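Local coordinates for protein cadherin-23 (Mus musculus, PDB 5UZ8) that probably serves in calcium-dependent adhesion and inner-ear mechanotransduction as a chain of extracellular cadherin repeats joined by calcium-binding linkers, at residues A124-I129 and R212-N217; E159-I164 and S175-E180. All blocks are in the same frame, centred on the assembly; numbering follows the deposited sequence.

How the contacts relate
Both contacts belong to one cadherin repeat, and contact 2 is nested within the chain loop that contact 1 closes; their centres lie about 11 Å apart. Contact 1 is a surface contact, a parallel strand pair whose chains run on into the linker. Contact 2 is partly buried: it ties the open end of a hairpin by side-chain-to-backbone bonds, with a small apolar patch beside them. Their calcium-binding ends converge on the two ions of chains F and G. There Arg179 joins them directly: Arg179 N lies 2.9 Å from Glu127 OE1, a probable hydrogen bond, and Arg179 NE forms a salt bridge to Asp215 OD1 at 3.0 Å.

Contact 1: A124-I129 and R212-N217; sequences AVFEDI and RVLDVN. With CA (calcium ion), chain F; CA (calcium ion), chain G; CA (calcium ion), chain E.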
ATOM      1  N   ALA A 124      -5.096  -1.737 -12.772  1.00 16.51           N
ATOM      2  CA  ALA A 124      -4.948  -1.050 -14.051  1.00 16.31           C
ATOM      3  C   ALA A 124      -6.162  -0.183 -14.241  1.00 16.67           C
ATOM      4  O   ALA A 124      -7.306  -0.641 -14.000  1.00 17.37           O
ATOM      5  CB  ALA A 124      -4.847  -2.048 -15.192  1.00 17.10           C
ATOM      6  N   VAL A 125      -5.947   1.041 -14.691  1.00 15.52           N
ATOM      7  CA  VAL A 125      -7.033   1.977 -14.911  1.00 16.09           C
ATOM      8  C   VAL A 125      -6.818   2.657 -16.230  1.00 15.80           C
ATOM      9  O   VAL A 125      -5.681   2.875 -16.609  1.00 15.37           O
ATOM     10  CB  VAL A 125      -7.161   3.033 -13.796  1.00 16.68           C
ATOM     11  CG1 VAL A 125      -7.492   2.351 -12.456  1.00 17.53           C
ATOM     12  CG2 VAL A 125      -5.916   3.898 -13.669  1.00 16.38           C
ATOM     13  N   PHE A 126      -7.897   3.043 -16.894  1.00 15.93           N
ATOM     14  CA  PHE A 126      -7.778   3.811 -18.130  1.00 16.05           C
ATOM     15  C   PHE A 126      -7.365   5.244 -17.809  1.00 15.40           C
ATOM     16  O   PHE A 126      -7.731   5.797 -16.783  1.00 15.35           O
ATOM     17  CB  PHE A 126      -9.066   3.764 -18.953  1.00 17.37           C
ATOM     18  CG  PHE A 126      -9.292   2.439 -19.644  1.00 19.37           C
ATOM     19  CD1 PHE A 126      -8.658   2.150 -20.848  1.00 19.94           C
ATOM     20  CD2 PHE A 126     -10.121   1.474 -19.079  1.00 20.86           C
ATOM     21  CE1 PHE A 126      -8.845   0.923 -21.480  1.00 21.23           C
ATOM     22  CE2 PHE A 126     -10.308   0.239 -19.700  1.00 21.81           C
ATOM     23  CZ  PHE A 126      -9.679  -0.034 -20.897  1.00 22.27           C
ATOM     24  N   GLU A 127      -6.570   5.825 -18.693  1.00 14.84           N
ATOM     25  CA  GLU A 127      -6.067   7.179 -18.522  1.00 14.96           C
ATOM     26  C   GLU A 127      -7.146   8.245 -18.420  1.00 15.74           C
ATOM     27  O   GLU A 127      -6.882   9.331 -17.871  1.00 16.28           O
ATOM     28  CB  GLU A 127      -5.044   7.525 -19.626  1.00 15.01           C
ATOM     29  CG  GLU A 127      -5.591   7.542 -21.046  1.00 15.17           C
ATOM     30  CD  GLU A 127      -4.571   8.048 -22.043  1.00 15.37           C
ATOM     31  OE1 GLU A 127      -3.900   9.058 -21.727  1.00 15.54           O
ATOM     32  OE2 GLU A 127      -4.371   7.406 -23.110  1.00 14.80           O
ATOM     33  N   ASP A 128      -8.365   7.938 -18.865  1.00 16.10           N
ATOM     34  CA  ASP A 128      -9.474   8.891 -18.736  1.00 18.00           C
ATOM     35  C   ASP A 128     -10.313   8.697 -17.460  1.00 17.84           C
ATOM     36  O   ASP A 128     -11.408   9.252 -17.331  1.00 18.70           O
ATOM     37  CB  ASP A 128     -10.347   8.898 -20.001  1.00 19.33           C
ATOM     38  CG  ASP A 128     -11.035   7.582 -20.255  1.00 20.93           C
ATOM     39  OD1 ASP A 128     -10.750   6.600 -19.537  1.00 21.01           O
ATOM     40  OD2 ASP A 128     -11.874   7.524 -21.195  1.00 23.05           O
ATOM     41  N   ILE A 129      -9.829   7.876 -16.535  1.00 17.06           N
ATOM     42  CA  ILE A 129     -10.503   7.665 -15.250  1.00 17.25           C
ATOM     43  C   ILE A 129     -10.812   9.004 -14.561  1.00 18.06           C
ATOM     44  O   ILE A 129      -9.964   9.900 -14.536  1.00 17.78           O
ATOM     45  CB  ILE A 129      -9.651   6.789 -14.323  1.00 16.24           C
ATOM     46  CG1 ILE A 129     -10.396   6.455 -13.040  1.00 16.52           C
ATOM     47  CG2 ILE A 129      -8.297   7.444 -14.023  1.00 15.76           C
ATOM     48  CD1 ILE A 129      -9.722   5.333 -12.274  1.00 16.15           C
ATOM     49  N   ARG A 212      -1.169   0.739 -13.202  1.00 13.93           N
ATOM     50  CA  ARG A 212      -0.821   0.744 -14.620  1.00 14.47           C
ATOM     51  C   ARG A 212      -1.909   1.499 -15.363  1.00 14.69           C
ATOM     52  O   ARG A 212      -3.096   1.313 -15.100  1.00 15.16           O
ATOM     53  CB  ARG A 212      -0.628  -0.659 -15.159  1.00 14.96           C
ATOM     54  CG  ARG A 212       0.484  -1.398 -14.424  1.00 15.54           C
ATOM     55  CD  ARG A 212       0.998  -2.633 -15.164  1.00 16.43           C
ATOM     56  NE  ARG A 212       2.001  -3.288 -14.355  1.00 17.31           N
ATOM     57  CZ  ARG A 212       3.276  -2.912 -14.248  1.00 17.94           C
ATOM     58  NH1 ARG A 212       3.777  -1.908 -14.979  1.00 17.56           N
ATOM     59  NH2 ARG A 212       4.063  -3.577 -13.412  1.00 19.11           N
ATOM     60  N   VAL A 213      -1.492   2.381 -16.268  1.00 14.41           N
ATOM     61  CA  VAL A 213      -2.409   3.302 -16.921  1.00 14.91           C
ATOM     62  C   VAL A 213      -2.623   2.799 -18.334  1.00 15.08           C
ATOM     63  O   VAL A 213      -1.689   2.746 -19.129  1.00 15.49           O
ATOM     64  CB  VAL A 213      -1.833   4.718 -16.941  1.00 15.20           C
ATOM     65  CG1 VAL A 213      -2.810   5.699 -17.583  1.00 15.56           C
ATOM     66  CG2 VAL A 213      -1.503   5.147 -15.531  1.00 15.40           C
ATOM     67  N   LEU A 214      -3.854   2.437 -18.629  1.00 15.12           N
ATOM     68  CA  LEU A 214      -4.224   1.863 -19.930  1.00 16.04           C
ATOM     69  C   LEU A 214      -4.564   2.947 -20.950  1.00 15.81           C
ATOM     70  O   LEU A 214      -5.152   3.969 -20.607  1.00 15.22           O
ATOM     71  CB  LEU A 214      -5.410   0.906 -19.756  1.00 17.10           C
ATOM     72  CG  LEU A 214      -5.187  -0.183 -18.714  1.00 17.62           C
ATOM     73  CD1 LEU A 214      -6.448  -1.021 -18.545  1.00 18.83           C
ATOM     74  CD2 LEU A 214      -3.997  -1.052 -19.077  1.00 18.41           C
ATOM     75  N   ASP A 215      -4.243   2.683 -22.220  1.00 16.44           N
ATOM     76  CA  ASP A 215      -4.377   3.675 -23.284  1.00 16.31           C
ATOM     77  C   ASP A 215      -5.830   3.900 -23.680  1.00 16.57           C
ATOM     78  O   ASP A 215      -6.619   2.948 -23.758  1.00 17.82           O
ATOM     79  CB  ASP A 215      -3.603   3.215 -24.503  1.00 16.61           C
ATOM     80  CG  ASP A 215      -3.332   4.318 -25.488  1.00 16.62           C
ATOM     81  OD1 ASP A 215      -3.010   5.468 -25.075  1.00 15.80           O
ATOM     82  OD2 ASP A 215      -3.422   4.005 -26.705  1.00 16.95           O
ATOM     83  N   VAL A 216      -6.148   5.152 -23.938  1.00 15.41           N
ATOM     84  CA  VAL A 216      -7.330   5.582 -24.676  1.00 16.18           C
ATOM     85  C   VAL A 216      -6.789   6.252 -25.930  1.00 15.96           C
ATOM     86  O   VAL A 216      -5.692   6.851 -25.911  1.00 14.51           O
ATOM     87  CB  VAL A 216      -8.124   6.607 -23.830  1.00 16.93           C
ATOM     88  CG1 VAL A 216      -9.243   7.285 -24.595  1.00 18.36           C
ATOM     89  CG2 VAL A 216      -8.647   5.887 -22.607  1.00 17.13           C
ATOM     90  N   ASN A 217      -7.509   6.112 -27.032  1.00 15.94           N
ATOM     91  CA  ASN A 217      -7.065   6.770 -28.250  1.00 15.87           C
ATOM     92  C   ASN A 217      -7.399   8.260 -28.145  1.00 16.18           C
ATOM     93  O   ASN A 217      -8.458   8.683 -28.599  1.00 17.37           O
ATOM     94  CB  ASN A 217      -7.744   6.183 -29.492  1.00 16.18           C
ATOM     95  CG  ASN A 217      -7.119   6.704 -30.765  1.00 15.71           C
ATOM     96  OD1 ASN A 217      -5.904   6.922 -30.813  1.00 14.94           O
ATOM     97  ND2 ASN A 217      -7.930   6.960 -31.773  1.00 16.17           N
TER
HETATM   98 CA    CA F2605      -3.563   7.713 -25.257  1.00 14.15          CA
HETATM   99 CA    CA G2606      -3.400  10.956 -23.029  1.00 16.22          CA
HETATM  100 CA    CA E2604      -4.126   7.932 -31.931  1.00 13.56          CA
HETATM  101  O   HOH W   1      -4.528  12.216 -21.252  1.00 16.02           O
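Val125 and Leu214 join strand 121-126, the A' part of the first strand of a cadherin repeat, to the last strand, 204-214, in parallel, and the two chains then meet at the calcium-binding linker. Over residues 124-126 and 212-214 the strand directions differ by 34°. Three backbone bonds hold the pair: Val125 N to Arg212 O, Leu214 N to Val125 O (2.8 Å), and Glu127 N to Leu214 O.

On the face shared by Ala124, Phe126 and Leu214, Leu214 CD1 sits over the Phe126 ring, 4.1 Å from its centroid and 11° off the normal, a CH-pi contact. The carbonyl Asp215 O meets the ring's edge in plane, 3.6 Å from Phe126 CD1. On the other face Val213 CG1 packs against Glu127 CB.

Polar chemistry gathers on Glu127, the acid of the cadherin XEX calcium motif. Its chain is extended beyond CG (chi2 173°), and its carboxylate bridges two calcium ions: OE1 binds that of chain G, OE2 that of chain F, which Asp215 OD1 and Val216 O also bind. Arg179 probably offers its backbone N to Glu127 OE1 and salt-bridges Asp215, while Asn217 OD1 binds the chain E ion. On its anti lone pair, Glu127 OE2 accepts Val216 N at 3.0 Å.

Contact 2: E159-I164 and S175-E180; sequences EGKFAI and SSLDRE. With CA (calcium ion), chain G; CA (calcium ion), chain F; GSH (glutathione), chain L.
Ser175 and Lys161 make a polar clasp, through side-chain-to-backbone bonds, at the open end of the hairpin formed by strands 162-164 and 170-173. Strand 162-164 is an outer strand of its sheet, and the segment 175-180 leaves the hairpin to carry the DRE calcium motif.

Two bonds of ordinary length cross the contact. Ser175 OG donates to Gly160 O at 2.7 Å, reaching it 29° out of the carbonyl plane. In the other direction, Lys161 NZ donates to Ser176 O at 2.9 Å. The lysine chain is bent at both chi2 (-45°) and chi3 (-71°), which folds CD and CE back over Ser175 OG, and NZ makes a weak bond to that hydroxyl. Ser175 OG therefore both gives and receives. A weak bond from Ser175 N to Lys161 O continues the backbone pairing past the strands.

Beside these bonds, the Leu177 side chain crosses that of Phe162 at about a right angle. Leu177 CD2 lies 3.9 Å from Phe162 CZ and 4.0 Å from Lys161 CE, so one methyl touches both the aromatic tip and the lysine chain. Ile135, Leu187 and Ile211 also pack on Phe162, which places this patch at the interior of the repeat.

Beyond Leu177, Asp178 OD1 accepts Glu180 N in an Asx turn and binds the chain G calcium, as does Glu180 OE2; Glu180 also binds the chain F ion through both oxygens. Glutathione supplies OE1 to the chain G ion at 2.4 Å, and its N3 donates to Asp178 OD2 at 3.0 Å, an oxygen that also has a salt bridge to Lys181. The chemistry thus divides along the chain: at the hairpin neutral oxygens hold the lysine ammonium, whereas the linker carboxylates are probably balanced by calcium together with Arg179 and Lys181.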
ATOM      1  N   GLU A 159       2.660  11.958  -5.896  1.00 23.57           N
ATOM      2  CA  GLU A 159       3.071  12.688  -7.103  1.00 24.89           C
ATOM      3  C   GLU A 159       2.025  13.738  -7.538  1.00 24.14           C
ATOM      4  O   GLU A 159       2.041  14.231  -8.663  1.00 22.61           O
ATOM      5  CB  GLU A 159       3.413  11.707  -8.230  1.00 26.03           C
ATOM      6  CG  GLU A 159       4.440  10.652  -7.814  1.00 27.51           C
ATOM      7  CD  GLU A 159       4.802   9.675  -8.938  1.00 29.09           C
ATOM      8  OE1 GLU A 159       4.781  10.085 -10.148  1.00 27.07           O
ATOM      9  OE2 GLU A 159       5.090   8.490  -8.573  1.00 29.88           O
ATOM     10  N   GLY A 160       1.128  14.076  -6.616  1.00 22.81           N
ATOM     11  CA  GLY A 160      -0.026  14.903  -6.943  1.00 23.00           C
ATOM     12  C   GLY A 160      -1.070  14.222  -7.811  1.00 21.10           C
ATOM     13  O   GLY A 160      -2.050  14.879  -8.193  1.00 20.72           O
ATOM     14  N   LYS A 161      -0.893  12.920  -8.102  1.00 19.51           N
ATOM     15  CA  LYS A 161      -1.817  12.183  -8.946  1.00 18.77           C
ATOM     16  C   LYS A 161      -2.769  11.291  -8.152  1.00 17.58           C
ATOM     17  O   LYS A 161      -3.864  11.015  -8.640  1.00 17.07           O
ATOM     18  CB  LYS A 161      -1.056  11.277  -9.929  1.00 18.93           C
ATOM     19  CG  LYS A 161       0.075  11.950 -10.714  1.00 20.50           C
ATOM     20  CD  LYS A 161      -0.314  13.291 -11.272  1.00 22.52           C
ATOM     21  CE  LYS A 161      -1.284  13.129 -12.406  1.00 23.16           C
ATOM     22  NZ  LYS A 161      -1.490  14.445 -13.095  1.00 25.04           N
ATOM     23  N   PHE A 162      -2.322  10.804  -7.000  1.00 16.21           N
ATOM     24  CA  PHE A 162      -3.086   9.899  -6.148  1.00 15.59           C
ATOM     25  C   PHE A 162      -3.063  10.349  -4.696  1.00 15.83           C
ATOM     26  O   PHE A 162      -2.104  10.994  -4.236  1.00 15.86           O
ATOM     27  CB  PHE A 162      -2.497   8.493  -6.216  1.00 15.08           C
ATOM     28  CG  PHE A 162      -2.409   7.964  -7.613  1.00 14.96           C
ATOM     29  CD1 PHE A 162      -3.530   7.451  -8.225  1.00 15.01           C
ATOM     30  CD2 PHE A 162      -1.231   8.099  -8.350  1.00 15.47           C
ATOM     31  CE1 PHE A 162      -3.486   7.028  -9.548  1.00 15.30           C
ATOM     32  CE2 PHE A 162      -1.173   7.655  -9.653  1.00 15.11           C
ATOM     33  CZ  PHE A 162      -2.303   7.117 -10.249  1.00 14.99           C
ATOM     34  N   ALA A 163      -4.122   9.973  -3.986  1.00 15.27           N
ATOM     35  CA  ALA A 163      -4.253  10.255  -2.576  1.00 15.94           C
ATOM     36  C   ALA A 163      -4.849   9.052  -1.882  1.00 15.28           C
ATOM     37  O   ALA A 163      -5.544   8.228  -2.494  1.00 14.97           O
ATOM     38  CB  ALA A 163      -5.150  11.458  -2.356  1.00 17.37           C
ATOM     39  N   ILE A 164      -4.555   8.934  -0.609  1.00 14.68           N
ATOM     40  CA  ILE A 164      -5.083   7.836   0.188  1.00 14.21           C
ATOM     41  C   ILE A 164      -5.884   8.383   1.336  1.00 14.34           C
ATOM     42  O   ILE A 164      -5.518   9.413   1.924  1.00 14.72           O
ATOM     43  CB  ILE A 164      -3.954   6.920   0.739  1.00 14.26           C
ATOM     44  CG1 ILE A 164      -4.520   5.614   1.300  1.00 14.29           C
ATOM     45  CG2 ILE A 164      -3.123   7.636   1.807  1.00 15.05           C
ATOM     46  CD1 ILE A 164      -3.486   4.480   1.395  1.00 13.97           C
ATOM     47  N   SER A 175      -5.616  13.865  -9.472  1.00 19.58           N
ATOM     48  CA  SER A 175      -5.694  14.691 -10.665  1.00 20.66           C
ATOM     49  C   SER A 175      -5.580  13.817 -11.918  1.00 19.33           C
ATOM     50  O   SER A 175      -5.191  12.661 -11.854  1.00 17.69           O
ATOM     51  CB  SER A 175      -4.589  15.730 -10.669  1.00 21.97           C
ATOM     52  OG  SER A 175      -3.373  15.016 -10.588  1.00 22.37           O
ATOM     53  N   SER A 176      -5.934  14.375 -13.064  1.00 19.89           N
ATOM     54  CA  SER A 176      -6.135  13.539 -14.250  1.00 19.25           C
ATOM     55  C   SER A 176      -4.831  12.869 -14.718  1.00 18.27           C
ATOM     56  O   SER A 176      -3.733  13.423 -14.592  1.00 18.58           O
ATOM     57  CB  SER A 176      -6.769  14.347 -15.385  1.00 20.68           C
ATOM     58  OG  SER A 176      -5.948  15.421 -15.727  1.00 21.87           O
ATOM     59  N   LEU A 177      -4.977  11.654 -15.210  1.00 16.86           N
ATOM     60  CA  LEU A 177      -3.879  10.870 -15.692  1.00 16.45           C
ATOM     61  C   LEU A 177      -3.710  11.098 -17.195  1.00 16.48           C
ATOM     62  O   LEU A 177      -4.593  11.607 -17.866  1.00 17.03           O
ATOM     63  CB  LEU A 177      -4.138   9.391 -15.387  1.00 16.28           C
ATOM     64  CG  LEU A 177      -4.381   9.110 -13.891  1.00 16.70           C
ATOM     65  CD1 LEU A 177      -4.494   7.615 -13.627  1.00 16.60           C
ATOM     66  CD2 LEU A 177      -3.332   9.724 -12.963  1.00 17.26           C
ATOM     67  N   ASP A 178      -2.533  10.720 -17.678  1.00 16.21           N
ATOM     68  CA  ASP A 178      -2.180  10.777 -19.092  1.00 16.32           C
ATOM     69  C   ASP A 178      -1.168   9.699 -19.343  1.00 16.09           C
ATOM     70  O   ASP A 178       0.014   9.826 -18.972  1.00 16.19           O
ATOM     71  CB  ASP A 178      -1.649  12.170 -19.441  1.00 16.69           C
ATOM     72  CG  ASP A 178      -1.294  12.327 -20.916  1.00 16.69           C
ATOM     73  OD1 ASP A 178      -1.488  11.359 -21.704  1.00 15.80           O
ATOM     74  OD2 ASP A 178      -0.806  13.423 -21.279  1.00 16.95           O
ATOM     75  N   ARG A 179      -1.599   8.619 -19.994  1.00 15.55           N
ATOM     76  CA  ARG A 179      -0.651   7.542 -20.314  1.00 15.66           C
ATOM     77  C   ARG A 179       0.603   8.015 -21.060  1.00 15.38           C
ATOM     78  O   ARG A 179       1.713   7.472 -20.885  1.00 15.28           O
ATOM     79  CB  ARG A 179      -1.318   6.453 -21.122  1.00 16.04           C
ATOM     80  CG  ARG A 179      -0.486   5.170 -21.130  1.00 16.68           C
ATOM     81  CD  ARG A 179      -0.875   4.298 -22.305  1.00 17.48           C
ATOM     82  NE  ARG A 179      -0.511   4.982 -23.537  1.00 17.20           N
ATOM     83  CZ  ARG A 179       0.709   5.030 -24.067  1.00 18.42           C
ATOM     84  NH1 ARG A 179       1.726   4.312 -23.581  1.00 18.83           N
ATOM     85  NH2 ARG A 179       0.907   5.746 -25.166  1.00 19.05           N
ATOM     86  N   GLU A 180       0.398   9.003 -21.932  1.00 15.27           N
ATOM     87  CA  GLU A 180       1.475   9.489 -22.743  1.00 15.86           C
ATOM     88  C   GLU A 180       2.573  10.237 -21.927  1.00 16.93           C
ATOM     89  O   GLU A 180       3.718  10.336 -22.376  1.00 17.47           O
ATOM     90  CB  GLU A 180       0.916  10.406 -23.826  1.00 15.84           C
ATOM     91  CG  GLU A 180       0.281   9.696 -25.014  1.00 15.18           C
ATOM     92  CD  GLU A 180      -1.049   9.040 -24.722  1.00 14.43           C
ATOM     93  OE1 GLU A 180      -1.192   7.834 -25.037  1.00 15.37           O
ATOM     94  OE2 GLU A 180      -1.960   9.686 -24.182  1.00 14.23           O
TER
HETATM   95 CA    CA G2606      -3.400  10.956 -23.029  1.00 16.22          CA
HETATM   96 CA    CA F2605      -3.563   7.713 -25.257  1.00 14.15          CA
HETATM   97  N1  GSH L2611      -4.359  17.739 -21.942  1.00 29.29           N
HETATM   98  CA1 GSH L2611      -5.107  16.549 -22.320  1.00 30.20           C
HETATM   99  C1  GSH L2611      -5.313  15.692 -21.094  1.00 30.75           C
HETATM  100  O11 GSH L2611      -4.780  16.068 -20.024  1.00 30.86           O
HETATM  101  O12 GSH L2611      -5.976  14.633 -21.218  1.00 30.49           O
HETATM  102  CB1 GSH L2611      -4.373  15.746 -23.411  1.00 27.76           C
HETATM  103  CG1 GSH L2611      -3.031  15.198 -22.926  1.00 25.81           C
HETATM  104  CD1 GSH L2611      -2.480  14.178 -23.895  1.00 24.01           C
HETATM  105  OE1 GSH L2611      -2.985  13.065 -24.012  1.00 22.16           O
HETATM  106  N2  GSH L2611      -1.396  14.554 -24.565  1.00 22.61           N
HETATM  107  CA2 GSH L2611      -0.620  13.646 -25.384  1.00 22.48           C
HETATM  108  C2  GSH L2611       0.817  13.610 -24.952  1.00 22.48           C
HETATM  109  O2  GSH L2611       1.676  13.347 -25.776  1.00 21.99           O
HETATM  110  CB2 GSH L2611      -0.752  14.057 -26.850  1.00 22.86           C
HETATM  111  SG2 GSH L2611      -2.474  13.876 -27.345  1.00 24.62           S
HETATM  112  N3  GSH L2611       1.061  13.804 -23.649  1.00 22.97           N
HETATM  113  CA3 GSH L2611       2.386  13.719 -23.063  1.00 23.53           C
HETATM  114  C3  GSH L2611       2.850  15.035 -22.472  1.00 25.49           C
HETATM  115  O31 GSH L2611       4.023  15.073 -22.037  1.00 26.32           O
HETATM  116  O32 GSH L2611       2.057  16.010 -22.399  1.00 26.92           O
HETATM  117  O   HOH W   1      -4.528  12.216 -21.252  1.00 16.02           O